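Peptidase, zinc-dependent (Methanocorpusculum labreanum, PDB 3LMC) probably acts as a zinc-dependent metallopeptidase of family M54, binding a zinc ion and, at a separate four-cysteine site, an iron ion. Local coordinates at residues Ile3-Asp8 with Lys90-Thr95; Leu15-Ser20 with Val31-Asp36. All blocks are in the same frame, centred on the assembly; numbering follows the deposited sequence.

Contact 1 of 2, residues Ile3-Asp8 with Lys90-Thr95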
loop_
_atom_site.group_PDB
_atom_site.type_symbol
_atom_site.label_atom_id
_atom_site.label_comp_id
_atom_site.label_asym_id
_atom_site.label_seq_id
_atom_site.Cartn_x
_atom_site.Cartn_y
_atom_site.Cartn_z
ATOM N N ILE A 3 -0.805 5.636 10.535
ATOM C CA ILE A 3 -0.742 5.074 9.189
ATOM C C ILE A 3 -0.184 6.124 8.251
ATOM O O ILE A 3 -0.717 7.233 8.169
ATOM C CB ILE A 3 -2.122 4.618 8.689
ATOM C CG1 ILE A 3 -2.684 3.531 9.606
ATOM C CG2 ILE A 3 -2.029 4.062 7.271
ATOM C CD1 ILE A 3 -4.096 3.170 9.261
ATOM N N HIS A 4 0.896 5.766 7.558
ATOM C CA HIS A 4 1.633 6.697 6.713
ATOM C C HIS A 4 1.609 6.243 5.256
ATOM O O HIS A 4 2.050 5.139 4.935
ATOM C CB HIS A 4 3.083 6.813 7.197
ATOM C CG HIS A 4 3.212 7.109 8.661
ATOM N ND1 HIS A 4 3.499 8.368 9.148
ATOM C CD2 HIS A 4 3.113 6.304 9.748
ATOM C CE1 HIS A 4 3.556 8.330 10.467
ATOM N NE2 HIS A 4 3.328 7.088 10.856
ATOM N N LEU A 5 1.074 7.089 4.383
ATOM C CA LEU A 5 1.065 6.807 2.950
ATOM C C LEU A 5 2.350 7.401 2.386
ATOM O O LEU A 5 2.475 8.628 2.282
ATOM C CB LEU A 5 -0.144 7.467 2.272
ATOM C CG LEU A 5 -0.261 7.242 0.764
ATOM C CD1 LEU A 5 -0.518 5.779 0.471
ATOM C CD2 LEU A 5 -1.375 8.112 0.142
ATOM N N PHE A 6 3.316 6.543 2.061
ATOM C CA PHE A 6 4.534 7.010 1.434
ATOM C C PHE A 6 4.351 6.979 -0.078
ATOM O O PHE A 6 4.531 5.931 -0.724
ATOM C CB PHE A 6 5.770 6.176 1.827
ATOM C CG PHE A 6 7.075 6.781 1.334
ATOM C CD1 PHE A 6 8.183 6.865 2.161
ATOM C CD2 PHE A 6 7.165 7.320 0.046
ATOM C CE1 PHE A 6 9.365 7.450 1.705
ATOM C CE2 PHE A 6 8.337 7.907 -0.414
ATOM C CZ PHE A 6 9.436 7.975 0.414
ATOM N N TRP A 7 4.036 8.146 -0.631
ATOM C CA TRP A 7 3.701 8.297 -2.049
ATOM C C TRP A 7 4.950 8.662 -2.878
ATOM O O TRP A 7 5.417 9.801 -2.831
ATOM C CB TRP A 7 2.620 9.380 -2.196
ATOM C CG TRP A 7 2.104 9.562 -3.609
ATOM C CD1 TRP A 7 2.673 10.303 -4.608
ATOM C CD2 TRP A 7 0.917 8.985 -4.159
ATOM N NE1 TRP A 7 1.905 10.220 -5.751
ATOM C CE2 TRP A 7 0.818 9.414 -5.493
ATOM C CE3 TRP A 7 -0.074 8.139 -3.649
ATOM C CZ2 TRP A 7 -0.234 9.027 -6.330
ATOM C CZ3 TRP A 7 -1.123 7.753 -4.488
ATOM C CH2 TRP A 7 -1.190 8.198 -5.808
ATOM N N ASP A 8 5.496 7.691 -3.611
ATOM C CA ASP A 8 6.656 7.932 -4.472
ATOM C C ASP A 8 6.283 8.985 -5.516
ATOM O O ASP A 8 5.371 8.778 -6.314
ATOM C CB ASP A 8 7.090 6.627 -5.151
ATOM C CG ASP A 8 8.398 6.759 -5.910
ATOM O OD1 ASP A 8 8.473 7.588 -6.843
ATOM O OD2 ASP A 8 9.354 6.008 -5.599
ATOM N N LYS A 90 2.589 2.169 10.738
ATOM C CA LYS A 90 2.388 1.349 9.560
ATOM C C LYS A 90 2.672 2.210 8.350
ATOM O O LYS A 90 2.278 3.373 8.316
ATOM C CB LYS A 90 0.944 0.867 9.501
ATOM C CG LYS A 90 0.467 0.137 10.759
ATOM C CD LYS A 90 1.411 -0.973 11.175
ATOM C CE LYS A 90 0.807 -1.793 12.362
ATOM N NZ LYS A 90 1.755 -2.870 12.794
ATOM N N ILE A 91 3.353 1.652 7.358
ATOM C CA ILE A 91 3.602 2.382 6.120
ATOM C C ILE A 91 3.061 1.654 4.899
ATOM O O ILE A 91 3.295 0.459 4.731
ATOM C CB ILE A 91 5.100 2.616 5.923
ATOM C CG1 ILE A 91 5.633 3.500 7.056
ATOM C CG2 ILE A 91 5.389 3.196 4.526
ATOM C CD1 ILE A 91 7.156 3.570 7.119
ATOM N N LEU A 92 2.347 2.389 4.050
ATOM C CA LEU A 92 1.988 1.916 2.716
ATOM C C LEU A 92 2.799 2.711 1.693
ATOM O O LEU A 92 2.630 3.929 1.562
ATOM C CB LEU A 92 0.488 2.110 2.449
ATOM C CG LEU A 92 0.017 1.837 1.005
ATOM C CD1 LEU A 92 0.368 0.420 0.573
ATOM C CD2 LEU A 92 -1.493 2.103 0.794
ATOM N N LEU A 93 3.677 2.020 0.970
ATOM C CA LEU A 93 4.468 2.629 -0.101
ATOM C C LEU A 93 3.689 2.531 -1.428
ATOM O O LEU A 93 3.208 1.458 -1.805
ATOM C CB LEU A 93 5.807 1.896 -0.231
ATOM C CG LEU A 93 7.067 2.528 -0.840
ATOM C CD1 LEU A 93 7.818 1.525 -1.719
ATOM C CD2 LEU A 93 6.792 3.809 -1.580
ATOM N N VAL A 94 3.552 3.654 -2.120
ATOM C CA VAL A 94 2.942 3.675 -3.458
ATOM C C VAL A 94 4.081 3.899 -4.433
ATOM O O VAL A 94 4.687 4.968 -4.435
ATOM C CB VAL A 94 1.923 4.809 -3.585
ATOM C CG1 VAL A 94 1.408 4.917 -5.019
ATOM C CG2 VAL A 94 0.770 4.581 -2.620
ATOM N N THR A 95 4.392 2.884 -5.237
ATOM C CA THR A 95 5.605 2.889 -6.053
ATOM C C THR A 95 5.289 2.717 -7.540
ATOM O O THR A 95 4.336 2.024 -7.897
ATOM C CB THR A 95 6.539 1.736 -5.635
ATOM O OG1 THR A 95 7.674 1.684 -6.518
ATOM C CG2 THR A 95 5.796 0.411 -5.727
HETATM O O HOH W 1 9.077 3.319 -4.896
#
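His4 and Phe6 bond through both their N-H and C=O groups to the segment 90-95, which pairs strand 3-7 with strand 90-94 as parallel neighbours inside the five-stranded mixed sheet. The ladder starts with His4 N to Lys90 O at 2.9 Å. Leu92 N returns a bond to His4 O, and Leu92 O takes Phe6 N at 2.7 Å. Val94 N to Phe6 O follows and is nearly straight, with 170° at the hydrogen. Asp8 N to Val94 O closes the series. Beyond it a water donates to Asp8 OD2 and accepts from Thr95 OG1, linking the two ends. Asp8 OD2 also accepts a hydrogen bond from Phe39 N and forms a salt bridge with Arg10.

Leu5, Trp7, Leu92 and Val94 share one face of the sheet. Leu5 and Trp7 pack there on helix 16-27. Leu5 CD1 lies 3.6 Å from Val94 CG2 and also touches Leu92 CD2. Trp7 CG is anti to the backbone N (chi1 -176°), and Val94 CG1 sits over one face of the indole in a CH-pi contact, 4.0 Å from the centroid of the six-membered ring. Trp7 NE1 donates a hydrogen bond to Val11 O. An alanine in place of Trp7 would probably leave Val94 CG1 without its aromatic cover and open a gap beside helix 16-27.

The other face carries His4, Phe6, Ile91 and Leu93, with helix 53-66 against it. Phe6 and Leu93 lie side by side and point the same way. Their closest side-chain atoms are Phe6 CD2 and Leu93 CD2, 3.9 Å apart.

Contact 2 of 2, residues Leu15-Ser20 with Val31-Asp36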
loop_
_atom_site.group_PDB
_atom_site.type_symbol
_atom_site.label_atom_id
_atom_site.label_comp_id
_atom_site.label_asym_id
_atom_site.label_seq_id
_atom_site.Cartn_x
_atom_site.Cartn_y
_atom_site.Cartn_z
ATOM N N LEU A 15 -2.594 12.964 -7.418
ATOM C CA LEU A 15 -3.488 11.907 -6.953
ATOM C C LEU A 15 -3.245 11.593 -5.478
ATOM O O LEU A 15 -4.024 10.866 -4.847
ATOM C CB LEU A 15 -3.318 10.643 -7.804
ATOM C CG LEU A 15 -3.489 10.816 -9.320
ATOM C CD1 LEU A 15 -3.124 9.536 -10.058
ATOM C CD2 LEU A 15 -4.897 11.234 -9.664
ATOM N N SER A 16 -2.164 12.146 -4.931
ATOM C CA SER A 16 -1.742 11.858 -3.547
ATOM C C SER A 16 -2.824 12.151 -2.541
ATOM O O SER A 16 -3.216 11.288 -1.751
ATOM C CB SER A 16 -0.522 12.697 -3.155
ATOM O OG SER A 16 0.663 12.053 -3.559
ATOM N N ARG A 17 -3.279 13.395 -2.548
ATOM C CA ARG A 17 -4.197 13.857 -1.522
ATOM C C ARG A 17 -5.516 13.069 -1.529
ATOM O O ARG A 17 -5.918 12.540 -0.494
ATOM C CB ARG A 17 -4.430 15.356 -1.662
ATOM C CG ARG A 17 -5.369 15.938 -0.639
ATOM C CD ARG A 17 -5.565 17.414 -0.920
ATOM N NE ARG A 17 -6.525 18.031 -0.016
ATOM C CZ ARG A 17 -6.888 19.305 -0.086
ATOM N NH1 ARG A 17 -6.361 20.089 -1.020
ATOM N NH2 ARG A 17 -7.773 19.796 0.774
ATOM N N PRO A 18 -6.182 12.966 -2.698
ATOM C CA PRO A 18 -7.431 12.193 -2.749
ATOM C C PRO A 18 -7.245 10.759 -2.265
ATOM O O PRO A 18 -8.066 10.254 -1.504
ATOM C CB PRO A 18 -7.801 12.194 -4.246
ATOM C CG PRO A 18 -7.072 13.326 -4.822
ATOM C CD PRO A 18 -5.802 13.479 -4.026
ATOM N N VAL A 19 -6.180 10.102 -2.707
ATOM C CA VAL A 19 -5.916 8.742 -2.247
ATOM C C VAL A 19 -5.767 8.674 -0.721
ATOM O O VAL A 19 -6.360 7.823 -0.048
ATOM C CB VAL A 19 -4.669 8.153 -2.914
ATOM C CG1 VAL A 19 -4.240 6.867 -2.181
ATOM C CG2 VAL A 19 -4.964 7.878 -4.387
ATOM N N SER A 20 -4.969 9.581 -0.175
ATOM C CA SER A 20 -4.835 9.714 1.268
ATOM C C SER A 20 -6.206 9.867 1.958
ATOM O O SER A 20 -6.469 9.239 2.978
ATOM C CB SER A 20 -3.985 10.947 1.571
ATOM O OG SER A 20 -3.873 11.132 2.965
ATOM N N VAL A 31 -4.723 9.122 8.214
ATOM C CA VAL A 31 -3.657 8.668 7.340
ATOM C C VAL A 31 -2.813 9.878 6.976
ATOM O O VAL A 31 -3.325 10.860 6.429
ATOM C CB VAL A 31 -4.244 8.038 6.050
ATOM C CG1 VAL A 31 -3.148 7.742 5.020
ATOM C CG2 VAL A 31 -5.021 6.789 6.382
ATOM N N SER A 32 -1.526 9.820 7.296
ATOM C CA SER A 32 -0.613 10.916 6.998
ATOM C C SER A 32 0.081 10.691 5.660
ATOM O O SER A 32 0.485 9.573 5.347
ATOM C CB SER A 32 0.422 11.064 8.111
ATOM O OG SER A 32 1.407 12.028 7.759
ATOM N N ARG A 33 0.224 11.766 4.890
ATOM C CA ARG A 33 0.709 11.702 3.520
ATOM C C ARG A 33 2.141 12.210 3.389
ATOM O O ARG A 33 2.464 13.306 3.847
ATOM C CB ARG A 33 -0.214 12.529 2.629
ATOM C CG ARG A 33 0.021 12.371 1.145
ATOM C CD ARG A 33 -1.085 13.061 0.379
ATOM N NE ARG A 33 -0.992 14.511 0.471
ATOM C CZ ARG A 33 -1.739 15.264 1.269
ATOM N NH1 ARG A 33 -2.652 14.711 2.067
ATOM N NH2 ARG A 33 -1.572 16.580 1.260
ATOM N N ILE A 34 2.998 11.401 2.772
ATOM C CA ILE A 34 4.349 11.824 2.399
ATOM C C ILE A 34 4.468 11.688 0.886
ATOM O O ILE A 34 4.439 10.571 0.373
ATOM C CB ILE A 34 5.444 10.925 3.038
ATOM C CG1 ILE A 34 5.327 10.887 4.557
ATOM C CG2 ILE A 34 6.838 11.404 2.634
ATOM C CD1 ILE A 34 6.100 9.709 5.190
ATOM N N ASP A 35 4.592 12.797 0.156
ATOM C CA ASP A 35 4.638 12.682 -1.301
ATOM C C ASP A 35 5.698 13.567 -1.936
ATOM O O ASP A 35 5.565 13.978 -3.094
ATOM C CB ASP A 35 3.268 12.950 -1.925
ATOM C CG ASP A 35 2.798 14.380 -1.732
ATOM O OD1 ASP A 35 3.574 15.213 -1.213
ATOM O OD2 ASP A 35 1.639 14.678 -2.112
ATOM N N ASP A 36 6.752 13.853 -1.177
ATOM C CA ASP A 36 7.825 14.708 -1.666
ATOM C C ASP A 36 9.142 13.950 -1.698
ATOM O O ASP A 36 10.112 14.373 -1.078
ATOM C CB ASP A 36 7.961 15.973 -0.805
ATOM C CG ASP A 36 8.320 15.672 0.648
ATOM O OD1 ASP A 36 8.082 14.533 1.105
ATOM O OD2 ASP A 36 8.839 16.584 1.332
#
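Val31 meets Ser20. Its CG1 is 4.0 Å from Ser20 OG, and its CB lies near Ser20 O. Ser20 OG also approaches Val31 O, at 3.5 Å.

Arg33 has the largest share of any residue, with Ser20 close behind. Its chain bends at chi3 (71°), which places NE beside Arg17 CA. CD packs on Ser16 O at 3.5 Å and against Ser20 CB. One face of the guanidinium lies on Arg17 CA, which is offset toward the rim, while Ser20 OG is at the edge. The planes of the Arg17 and Arg33 guanidiniums are 20° apart. Arg17 NE turns to Glu21 in a salt bridge. Arg33 NE is buried here without a hydrogen-bond partner.

Helix 16-27 and strand 31-34 are the last two elements of a beta-alpha-beta unit that begins with strand 3-7. Residues 16-20 of the helix run nearly antiparallel to strand 31-34, at 162°, their axes 8.9 Å apart at closest.

Asp35 OD2 reaches Arg33 NE in a long salt bridge of 3.7 Å, in the plane of the guanidinium. The same oxygen lies 3.1 Å from Ser16 CB.

In the fold
The two contacts sit side by side, their centres about 8 Å apart. Along the chain the order is 3-8, 15-20, 31-36, 90-95, so contact 2 falls wholly between the two segments of contact 1. Both reach the five-stranded sheet, in which strand 3-7 lies between 31-34 and 90-94. Contact 2 holds helix 16-27 against the edge strand, while contact 1 is in the buried interior. Strand 3-7 serves both, so the beta-alpha-beta unit is joined to the middle of the sheet. Trp7 joins them: its N probably bonds to Ile34 O, and its CB packs on Asp35 CB. Contact 2 lies away from the metal sites. In contact 1 the Leu92 side chain is about 11 Å from the zinc.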